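Local coordinates for putative periplasmic protein ydgH (Salmonella enterica subsp. enterica serovar Typhimurium, PDB 4EVU) that is a putative periplasmic protein of unknown function, possibly a secreted effector, whose C-terminal part forms a YdgH/BhsA/McbA-like (DUF1471) domain, at residues 33-38 and 64-69. Residues are numbered along the deposited sequence; the frame is centred on the assembly and turned at random.
Sequences TEISYQ and ITISAD
Ile35 of the helix drives its longer branch into the methyl branch of Ile64 on the strand: its CD1 comes to 3.6 Å from Ile64 CG2, and its CG1 to 3.8 Å from the same CG2. One methyl therefore meets two successive carbons of the opposing chain, and the CG1-CD1 arm of Ile35 passes obliquely over it. In Ile35, CG1 is anti to the backbone N (chi1 -162°), which carries the ethyl branch out from the helix to the strand. Ile64 likewise has CG1 anti to its N (chi1 -174°); its CG2 then sits between the backbone N and the carbonyl carbon, and it is this methyl that meets Ile35. Ile66, two residues on and with its CB on the same face of the strand, adds a looser contact, its CG1 4.2 Å from Ile35 CG1. All three isoleucines are buried and every touch is carbon on carbon; with the nearest CA pair, Ile35 and Ile64, 8.4 Å apart, side chains alone bridge the segments, burying a modest 109 Å² summed over both sides. Met32 of the second subunit packs on both Ile35 and Ile66, bringing the dimer partner up to this core. Phe25 and Tyr29 also touch Ile35, and Val39 of the same helix reaches Ile66. This is helix-on-sheet core packing: helix 32-45 lies against one face of the mixed sheet, where strand 63-71 runs between 50-57 and 21-28, antiparallel to both.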
loop_
_atom_site.group_PDB
_atom_site.type_symbol
_atom_site.label_atom_id
_atom_site.label_comp_id
_atom_site.label_asym_id
_atom_site.label_seq_id
_atom_site.Cartn_x
_atom_site.Cartn_y
_atom_site.Cartn_z
ATOM N N THR B 33 -4.837 -3.428 -1.922
ATOM C CA THR B 33 -5.976 -3.272 -2.832
ATOM C C THR B 33 -7.102 -2.540 -2.123
ATOM O O THR B 33 -7.675 -1.592 -2.675
ATOM C CB THR B 33 -6.455 -4.655 -3.394
ATOM O OG1 THR B 33 -5.393 -5.215 -4.171
ATOM C CG2 THR B 33 -7.728 -4.536 -4.262
ATOM N N GLU B 34 -7.427 -2.967 -0.906
ATOM C CA GLU B 34 -8.534 -2.366 -0.166
ATOM C C GLU B 34 -8.251 -0.902 0.233
ATOM O O GLU B 34 -9.118 -0.033 0.099
ATOM C CB GLU B 34 -8.900 -3.275 1.043
ATOM C CG GLU B 34 -9.434 -4.695 0.600
ATOM C CD GLU B 34 -9.779 -5.676 1.738
ATOM O OE1 GLU B 34 -9.739 -5.252 2.927
ATOM O OE2 GLU B 34 -10.100 -6.883 1.433
ATOM N N ILE B 35 -7.029 -0.601 0.669
ATOM C CA ILE B 35 -6.691 0.784 0.986
ATOM C C ILE B 35 -6.636 1.680 -0.271
ATOM O O ILE B 35 -7.059 2.842 -0.204
ATOM C CB ILE B 35 -5.435 0.949 1.916
ATOM C CG1 ILE B 35 -5.417 2.343 2.535
ATOM C CG2 ILE B 35 -4.167 0.585 1.201
ATOM C CD1 ILE B 35 -6.662 2.663 3.390
ATOM N N SER B 36 -6.123 1.166 -1.390
ATOM C CA SER B 36 -6.125 1.901 -2.632
ATOM C C SER B 36 -7.534 2.257 -3.063
ATOM O O SER B 36 -7.765 3.373 -3.548
ATOM C CB SER B 36 -5.450 1.105 -3.745
ATOM O OG SER B 36 -4.070 0.895 -3.474
ATOM N N TYR B 37 -8.462 1.333 -2.873
ATOM C CA TYR B 37 -9.863 1.588 -3.151
ATOM C C TYR B 37 -10.408 2.753 -2.308
ATOM O O TYR B 37 -11.143 3.590 -2.822
ATOM C CB TYR B 37 -10.655 0.289 -2.929
ATOM C CG TYR B 37 -12.134 0.442 -3.087
ATOM C CD1 TYR B 37 -12.737 0.366 -4.332
ATOM C CD2 TYR B 37 -12.943 0.712 -1.985
ATOM C CE1 TYR B 37 -14.123 0.515 -4.473
ATOM C CE2 TYR B 37 -14.324 0.858 -2.110
ATOM C CZ TYR B 37 -14.908 0.780 -3.366
ATOM O OH TYR B 37 -16.284 0.911 -3.514
ATOM N N GLN B 38 -10.051 2.792 -1.024
ATOM C CA GLN B 38 -10.497 3.873 -0.152
ATOM C C GLN B 38 -9.920 5.204 -0.597
ATOM O O GLN B 38 -10.633 6.199 -0.615
ATOM C CB GLN B 38 -10.148 3.612 1.319
ATOM C CG GLN B 38 -10.887 2.391 1.908
ATOM C CD GLN B 38 -12.389 2.560 1.928
ATOM O OE1 GLN B 38 -12.886 3.650 2.164
ATOM N NE2 GLN B 38 -13.116 1.488 1.654
ATOM N N ILE B 64 -4.237 2.157 9.164
ATOM C CA ILE B 64 -3.227 2.848 8.357
ATOM C C ILE B 64 -3.667 4.316 8.238
ATOM O O ILE B 64 -4.849 4.586 8.149
ATOM C CB ILE B 64 -3.051 2.153 6.959
ATOM C CG1 ILE B 64 -1.910 2.773 6.208
ATOM C CG2 ILE B 64 -4.346 2.123 6.147
ATOM C CD1 ILE B 64 -1.460 2.040 4.951
ATOM N N THR B 65 -2.718 5.233 8.334
ATOM C CA THR B 65 -2.930 6.654 8.071
ATOM C C THR B 65 -2.243 6.961 6.768
ATOM O O THR B 65 -1.122 6.562 6.541
ATOM C CB THR B 65 -2.365 7.493 9.240
ATOM O OG1 THR B 65 -3.107 7.199 10.418
ATOM C CG2 THR B 65 -2.474 8.970 8.952
ATOM N N ILE B 66 -2.975 7.607 5.868
ATOM C CA ILE B 66 -2.512 7.845 4.524
ATOM C C ILE B 66 -2.810 9.238 4.109
ATOM O O ILE B 66 -3.882 9.765 4.436
ATOM C CB ILE B 66 -3.353 6.993 3.533
ATOM C CG1 ILE B 66 -2.853 5.583 3.497
ATOM C CG2 ILE B 66 -3.319 7.561 2.083
ATOM C CD1 ILE B 66 -2.083 5.253 2.189
ATOM N N SER B 67 -1.902 9.781 3.292
ATOM C CA SER B 67 -2.239 10.978 2.554
ATOM C C SER B 67 -1.845 10.811 1.090
ATOM O O SER B 67 -0.913 10.100 0.763
ATOM C CB SER B 67 -1.559 12.173 3.130
ATOM O OG SER B 67 -0.189 12.108 2.994
ATOM N N ALA B 68 -2.581 11.514 0.237
ATOM C CA ALA B 68 -2.391 11.489 -1.207
ATOM C C ALA B 68 -2.701 12.826 -1.832
ATOM O O ALA B 68 -3.703 13.468 -1.519
ATOM C CB ALA B 68 -3.280 10.425 -1.862
ATOM N N ASP B 69 -1.828 13.234 -2.727
ATOM C CA ASP B 69 -2.076 14.404 -3.572
ATOM C C ASP B 69 -3.090 13.990 -4.666
ATOM O O ASP B 69 -3.051 12.847 -5.157
ATOM C CB ASP B 69 -0.795 14.837 -4.241
ATOM C CG ASP B 69 0.134 15.652 -3.380
ATOM O OD1 ASP B 69 -0.317 16.277 -2.400
ATOM O OD2 ASP B 69 1.350 15.718 -3.764
#